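Local coordinates for protein dephospho-CoA kinase (Mycobacterium paratuberculosis, PDB 6N39) that probably phosphorylates the 3'-hydroxyl of dephospho-CoA with ATP, the last step of coenzyme A biosynthesis, at residues G293-K306 and W325-T339. Sequence-based numbering, arbitrary orientation.
With ACT (acetate ion), chain E.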
loop_
_atom_site.group_PDB
_atom_site.type_symbol
_atom_site.label_atom_id
_atom_site.label_comp_id
_atom_site.label_asym_id
_atom_site.label_seq_id
_atom_site.Cartn_x
_atom_site.Cartn_y
_atom_site.Cartn_z
ATOM N N GLY A 293 -6.836 -4.389 1.279
ATOM C CA GLY A 293 -6.213 -5.423 0.476
ATOM C C GLY A 293 -5.810 -6.705 1.195
ATOM O O GLY A 293 -5.102 -7.528 0.597
ATOM N N TYR A 294 -6.268 -6.930 2.430
ATOM C CA TYR A 294 -5.722 -7.988 3.289
ATOM C C TYR A 294 -6.835 -8.814 3.926
ATOM O O TYR A 294 -7.323 -8.475 5.013
ATOM C CB TYR A 294 -4.829 -7.383 4.380
ATOM C CG TYR A 294 -3.710 -6.505 3.850
ATOM C CD1 TYR A 294 -3.917 -5.140 3.605
ATOM C CD2 TYR A 294 -2.442 -7.035 3.621
ATOM C CE1 TYR A 294 -2.898 -4.338 3.103
ATOM C CE2 TYR A 294 -1.415 -6.248 3.144
ATOM C CZ TYR A 294 -1.640 -4.902 2.881
ATOM O OH TYR A 294 -0.606 -4.145 2.375
ATOM N N PRO A 295 -7.270 -9.900 3.279
ATOM C CA PRO A 295 -8.229 -10.801 3.929
ATOM C C PRO A 295 -7.624 -11.432 5.178
ATOM O O PRO A 295 -6.408 -11.624 5.284
ATOM C CB PRO A 295 -8.520 -11.870 2.854
ATOM C CG PRO A 295 -8.201 -11.175 1.527
ATOM C CD PRO A 295 -7.030 -10.253 1.866
ATOM N N ARG A 296 -8.502 -11.813 6.105
ATOM C CA ARG A 296 -8.077 -12.514 7.313
ATOM C C ARG A 296 -7.982 -14.024 7.081
ATOM O O ARG A 296 -8.786 -14.607 6.352
ATOM C CB ARG A 296 -9.047 -12.239 8.457
ATOM C CG ARG A 296 -8.624 -12.941 9.774
ATOM C CD ARG A 296 -9.127 -12.189 10.989
ATOM N NE ARG A 296 -10.472 -12.620 11.368
ATOM C CZ ARG A 296 -11.128 -12.153 12.433
ATOM N NH1 ARG A 296 -10.558 -11.215 13.220
ATOM N NH2 ARG A 296 -12.349 -12.622 12.702
ATOM N N LEU A 297 -6.980 -14.660 7.696
ATOM C CA LEU A 297 -6.935 -16.121 7.785
ATOM C C LEU A 297 -7.742 -16.518 9.013
ATOM O O LEU A 297 -7.292 -16.343 10.151
ATOM C CB LEU A 297 -5.496 -16.629 7.866
ATOM C CG LEU A 297 -4.772 -16.301 6.553
ATOM C CD1 LEU A 297 -3.277 -16.269 6.715
ATOM C CD2 LEU A 297 -5.169 -17.323 5.496
ATOM N N GLU A 298 -8.937 -17.049 8.780
ATOM C CA GLU A 298 -9.931 -17.125 9.845
ATOM C C GLU A 298 -9.554 -18.138 10.926
ATOM O O GLU A 298 -9.899 -17.938 12.098
ATOM C CB GLU A 298 -11.305 -17.450 9.239
ATOM C CG GLU A 298 -12.485 -16.793 9.959
ATOM C CD GLU A 298 -12.380 -15.258 10.059
ATOM O OE1 GLU A 298 -12.013 -14.586 9.067
ATOM O OE2 GLU A 298 -12.673 -14.729 11.151
ATOM N N HIS A 299 -8.840 -19.212 10.577
ATOM C CA HIS A 299 -8.577 -20.282 11.535
ATOM C C HIS A 299 -7.161 -20.267 12.100
ATOM O O HIS A 299 -6.672 -21.316 12.538
ATOM C CB HIS A 299 -8.860 -21.632 10.894
ATOM C CG HIS A 299 -10.238 -21.728 10.335
ATOM N ND1 HIS A 299 -11.354 -21.824 11.136
ATOM C CD2 HIS A 299 -10.688 -21.694 9.059
ATOM C CE1 HIS A 299 -12.434 -21.872 10.376
ATOM N NE2 HIS A 299 -12.056 -21.793 9.112
ATOM N N ILE A 300 -6.484 -19.127 12.084
ATOM C CA ILE A 300 -5.213 -18.974 12.792
ATOM C C ILE A 300 -5.438 -17.937 13.883
ATOM O O ILE A 300 -5.651 -16.752 13.591
ATOM C CB ILE A 300 -4.062 -18.562 11.864
ATOM C CG1 ILE A 300 -3.911 -19.571 10.718
ATOM C CG2 ILE A 300 -2.749 -18.466 12.664
ATOM C CD1 ILE A 300 -2.783 -19.239 9.766
ATOM N N THR A 301 -5.413 -18.382 15.144
ATOM C CA THR A 301 -5.707 -17.508 16.269
ATOM C C THR A 301 -4.635 -17.535 17.357
ATOM O O THR A 301 -4.867 -16.992 18.443
ATOM C CB THR A 301 -7.071 -17.870 16.877
ATOM O OG1 THR A 301 -7.122 -19.280 17.136
ATOM C CG2 THR A 301 -8.194 -17.500 15.910
ATOM N N ALA A 302 -3.467 -18.124 17.098
ATOM C CA ALA A 302 -2.373 -18.118 18.068
ATOM C C ALA A 302 -1.065 -18.412 17.343
ATOM O O ALA A 302 -1.064 -18.961 16.239
ATOM C CB ALA A 302 -2.594 -19.144 19.196
ATOM N N ASP A 303 0.048 -17.990 17.959
ATOM C CA ASP A 303 1.375 -18.505 17.629
ATOM C C ASP A 303 1.623 -19.812 18.396
ATOM O O ASP A 303 0.841 -20.213 19.264
ATOM C CB ASP A 303 2.470 -17.480 17.985
ATOM C CG ASP A 303 2.374 -16.183 17.163
ATOM O OD1 ASP A 303 2.376 -16.248 15.915
ATOM O OD2 ASP A 303 2.296 -15.097 17.770
ATOM N N VAL A 304 2.741 -20.468 18.087
ATOM C CA VAL A 304 3.212 -21.610 18.873
ATOM C C VAL A 304 3.689 -21.108 20.232
ATOM O O VAL A 304 4.550 -20.230 20.312
ATOM C CB VAL A 304 4.337 -22.347 18.131
ATOM C CG1 VAL A 304 4.867 -23.549 18.946
ATOM C CG2 VAL A 304 3.838 -22.819 16.770
ATOM N N ALA A 305 3.136 -21.661 21.311
ATOM C CA ALA A 305 3.530 -21.216 22.648
ATOM C C ALA A 305 4.956 -21.654 22.978
ATOM O O ALA A 305 5.412 -22.712 22.551
ATOM C CB ALA A 305 2.580 -21.772 23.723
ATOM N N LYS A 306 5.665 -20.817 23.746
ATOM C CA LYS A 306 6.908 -21.222 24.383
ATOM C C LYS A 306 6.732 -21.173 25.891
ATOM O O LYS A 306 6.049 -20.284 26.404
ATOM C CB LYS A 306 8.103 -20.314 24.007
ATOM C CG LYS A 306 8.124 -19.810 22.596
ATOM C CD LYS A 306 8.574 -20.868 21.616
ATOM C CE LYS A 306 7.997 -20.541 20.245
ATOM N NZ LYS A 306 7.602 -19.118 20.215
ATOM N N TRP A 325 -0.800 -16.119 24.063
ATOM C CA TRP A 325 -0.205 -16.358 22.756
ATOM C C TRP A 325 -1.196 -16.159 21.610
ATOM O O TRP A 325 -0.822 -16.352 20.447
ATOM C CB TRP A 325 0.410 -17.771 22.692
ATOM C CG TRP A 325 1.652 -17.898 23.533
ATOM C CD1 TRP A 325 1.752 -18.461 24.779
ATOM C CD2 TRP A 325 2.963 -17.426 23.196
ATOM N NE1 TRP A 325 3.048 -18.374 25.227
ATOM C CE2 TRP A 325 3.807 -17.729 24.282
ATOM C CE3 TRP A 325 3.497 -16.747 22.087
ATOM C CZ2 TRP A 325 5.173 -17.407 24.288
ATOM C CZ3 TRP A 325 4.855 -16.425 22.089
ATOM C CH2 TRP A 325 5.675 -16.755 23.189
ATOM N N HIS A 326 -2.431 -15.744 21.894
ATOM C CA HIS A 326 -3.402 -15.566 20.818
ATOM C C HIS A 326 -3.088 -14.317 20.001
ATOM O O HIS A 326 -2.371 -13.415 20.447
ATOM C CB HIS A 326 -4.825 -15.482 21.369
ATOM C CG HIS A 326 -5.332 -16.786 21.896
ATOM N ND1 HIS A 326 -6.631 -17.205 21.715
ATOM C CD2 HIS A 326 -4.705 -17.781 22.568
ATOM C CE1 HIS A 326 -6.790 -18.392 22.271
ATOM N NE2 HIS A 326 -5.635 -18.766 22.794
ATOM N N LYS A 327 -3.626 -14.290 18.778
ATOM C CA LYS A 327 -3.399 -13.215 17.819
ATOM C C LYS A 327 -4.453 -13.305 16.719
ATOM O O LYS A 327 -5.314 -14.198 16.715
ATOM C CB LYS A 327 -1.982 -13.303 17.226
ATOM C CG LYS A 327 -1.780 -14.506 16.285
ATOM C CD LYS A 327 -0.400 -14.446 15.588
ATOM C CE LYS A 327 -0.304 -15.424 14.415
ATOM N NZ LYS A 327 1.029 -15.336 13.740
ATOM N N ARG A 328 -4.383 -12.362 15.781
ATOM C CA ARG A 328 -5.020 -12.540 14.479
ATOM C C ARG A 328 -3.944 -12.409 13.403
ATOM O O ARG A 328 -2.849 -11.905 13.662
ATOM C CB ARG A 328 -6.164 -11.518 14.236
ATOM C CG ARG A 328 -7.248 -11.467 15.329
ATOM C CD ARG A 328 -8.119 -12.724 15.407
ATOM N NE ARG A 328 -9.143 -12.641 16.473
ATOM C CZ ARG A 328 -9.092 -13.258 17.661
ATOM N NH1 ARG A 328 -8.065 -14.044 17.993
ATOM N NH2 ARG A 328 -10.094 -13.115 18.526
ATOM N N ILE A 329 -4.238 -12.884 12.192
ATOM C CA ILE A 329 -3.293 -12.735 11.089
ATOM C C ILE A 329 -4.081 -12.595 9.792
ATOM O O ILE A 329 -5.063 -13.306 9.557
ATOM C CB ILE A 329 -2.274 -13.901 11.021
ATOM C CG1 ILE A 329 -1.302 -13.737 9.827
ATOM C CG2 ILE A 329 -2.989 -15.250 10.976
ATOM C CD1 ILE A 329 -0.229 -14.922 9.718
ATOM N N HIS A 330 -3.691 -11.611 8.994
ATOM C CA HIS A 330 -4.214 -11.371 7.662
ATOM C C HIS A 330 -3.072 -11.565 6.676
ATOM O O HIS A 330 -1.901 -11.638 7.060
ATOM C CB HIS A 330 -4.761 -9.939 7.524
ATOM C CG HIS A 330 -5.898 -9.614 8.443
ATOM N ND1 HIS A 330 -7.100 -9.124 7.982
ATOM C CD2 HIS A 330 -6.007 -9.673 9.795
ATOM C CE1 HIS A 330 -7.912 -8.918 9.006
ATOM N NE2 HIS A 330 -7.267 -9.226 10.117
ATOM N N ALA A 331 -3.401 -11.593 5.389
ATOM C CA ALA A 331 -2.327 -11.579 4.399
ATOM C C ALA A 331 -2.811 -10.867 3.148
ATOM O O ALA A 331 -4.015 -10.724 2.919
ATOM C CB ALA A 331 -1.832 -12.993 4.046
ATOM N N SER A 332 -1.858 -10.430 2.327
ATOM C CA SER A 332 -2.234 -9.674 1.136
ATOM C C SER A 332 -2.891 -10.587 0.115
ATOM O O SER A 332 -2.496 -11.740 -0.049
ATOM C CB SER A 332 -1.019 -8.995 0.511
ATOM O OG SER A 332 -1.394 -8.348 -0.691
ATOM N N ALA A 333 -3.900 -10.062 -0.577
ATOM C CA ALA A 333 -4.500 -10.720 -1.729
ATOM C C ALA A 333 -3.772 -10.400 -3.034
ATOM O O ALA A 333 -4.172 -10.908 -4.084
ATOM C CB ALA A 333 -5.978 -10.311 -1.853
ATOM N N ASP A 334 -2.729 -9.566 -2.990
ATOM C CA ASP A 334 -2.042 -9.110 -4.196
ATOM C C ASP A 334 -0.907 -10.076 -4.526
ATOM O O ASP A 334 0.093 -10.109 -3.789
ATOM C CB ASP A 334 -1.506 -7.697 -3.973
ATOM C CG ASP A 334 -0.812 -7.103 -5.204
ATOM O OD1 ASP A 334 -0.662 -7.786 -6.231
ATOM O OD2 ASP A 334 -0.431 -5.916 -5.138
ATOM N N PRO A 335 -0.994 -10.870 -5.605
ATOM C CA PRO A 335 0.102 -11.809 -5.898
ATOM C C PRO A 335 1.416 -11.127 -6.241
ATOM O O PRO A 335 2.456 -11.788 -6.211
ATOM C CB PRO A 335 -0.425 -12.628 -7.088
ATOM C CG PRO A 335 -1.433 -11.725 -7.751
ATOM C CD PRO A 335 -2.067 -10.932 -6.624
ATOM N N GLY A 336 1.412 -9.831 -6.550
ATOM C CA GLY A 336 2.659 -9.125 -6.758
ATOM C C GLY A 336 3.418 -8.748 -5.496
ATOM O O GLY A 336 4.556 -8.295 -5.598
ATOM N N ARG A 337 2.834 -8.903 -4.306
ATOM C CA ARG A 337 3.516 -8.530 -3.063
ATOM C C ARG A 337 2.962 -9.340 -1.895
ATOM O O ARG A 337 2.263 -8.811 -1.013
ATOM C CB ARG A 337 3.371 -7.026 -2.808
ATOM C CG ARG A 337 4.111 -6.488 -1.549
ATOM C CD ARG A 337 5.599 -6.863 -1.517
ATOM N NE ARG A 337 5.809 -8.231 -1.022
ATOM C CZ ARG A 337 6.900 -8.946 -1.275
ATOM N NH1 ARG A 337 7.885 -8.425 -2.015
ATOM N NH2 ARG A 337 7.001 -10.186 -0.817
ATOM N N PRO A 338 3.269 -10.635 -1.840
ATOM C CA PRO A 338 2.885 -11.425 -0.665
ATOM C C PRO A 338 3.358 -10.766 0.623
ATOM O O PRO A 338 4.503 -10.311 0.733
ATOM C CB PRO A 338 3.567 -12.775 -0.906
ATOM C CG PRO A 338 3.685 -12.869 -2.418
ATOM C CD PRO A 338 3.982 -11.444 -2.848
ATOM N N THR A 339 2.453 -10.723 1.602
ATOM C CA THR A 339 2.611 -9.983 2.848
ATOM C C THR A 339 1.816 -10.696 3.936
ATOM O O THR A 339 0.640 -11.000 3.726
ATOM C CB THR A 339 2.066 -8.544 2.719
ATOM O OG1 THR A 339 2.556 -7.912 1.534
ATOM C CG2 THR A 339 2.413 -7.702 3.936
HETATM C C ACT E . -9.431 -15.214 21.168
HETATM O O ACT E . -8.496 -15.663 20.431
HETATM O OXT ACT E . -10.291 -14.310 20.907
HETATM C CH3 ACT E . -9.526 -15.868 22.617
HETATM O O HOH W 1 1.112 -5.629 0.911
HETATM O O HOH W 2 -8.613 -9.464 12.762
HETATM O O HOH W 3 -6.753 -14.739 12.271
HETATM O O HOH W 4 0.953 -14.396 19.709
HETATM O O HOH W 5 3.642 -19.674 27.923
#
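Two antiparallel bridges, Arg296 with His330 and Ala302 with His326, are out of step by two residues, with the type I turn from Leu297 to Ile300 lying between them. They illustrate how an irregular loop can line the outer strand of a mixed sheet, here 328-331 in the UPF0157 (GrpB) domain, whose other side is bonded to strand 339-345. One water spans the interruption, donating to Leu297 O and Ile300 O and accepting from Ile329 N.

Side chains meet beside each bridge. Arg296 CB lies over one face of the His330 imidazole, 3.7 Å from its centroid, while His330 ND1 donates in its ring plane to Tyr294 O (3.0 Å), reaching that oxygen from 39° above the carbonyl plane. The side chains of Arg296 and Arg328 run side by side, pointing the same way, with their guanidinium planes 81° apart; Asp283 forms salt bridges with both, which probably offsets their like charges. Arg328 NH2 also donates to OXT of an acetate (2.7 Å), probably from the crystallisation liquor. At the end of the turn, Ile300 CB packs 3.6 Å from Ile329 CG2.

Beyond the second bridge, Ala305 CA sits almost centrally over the five-membered ring of Trp325, at 3.7 Å. Lys327 sets CG between its backbone N and carbonyl carbon (chi1 70°) and then runs extended, crossing Asp303 at about a right angle. Its NZ forms a salt bridge with Asp303 OD1 (2.7 Å), approaching on the syn side but out of the carboxylate plane, while Asp303 OD2 forms a salt bridge with Arg344 NE.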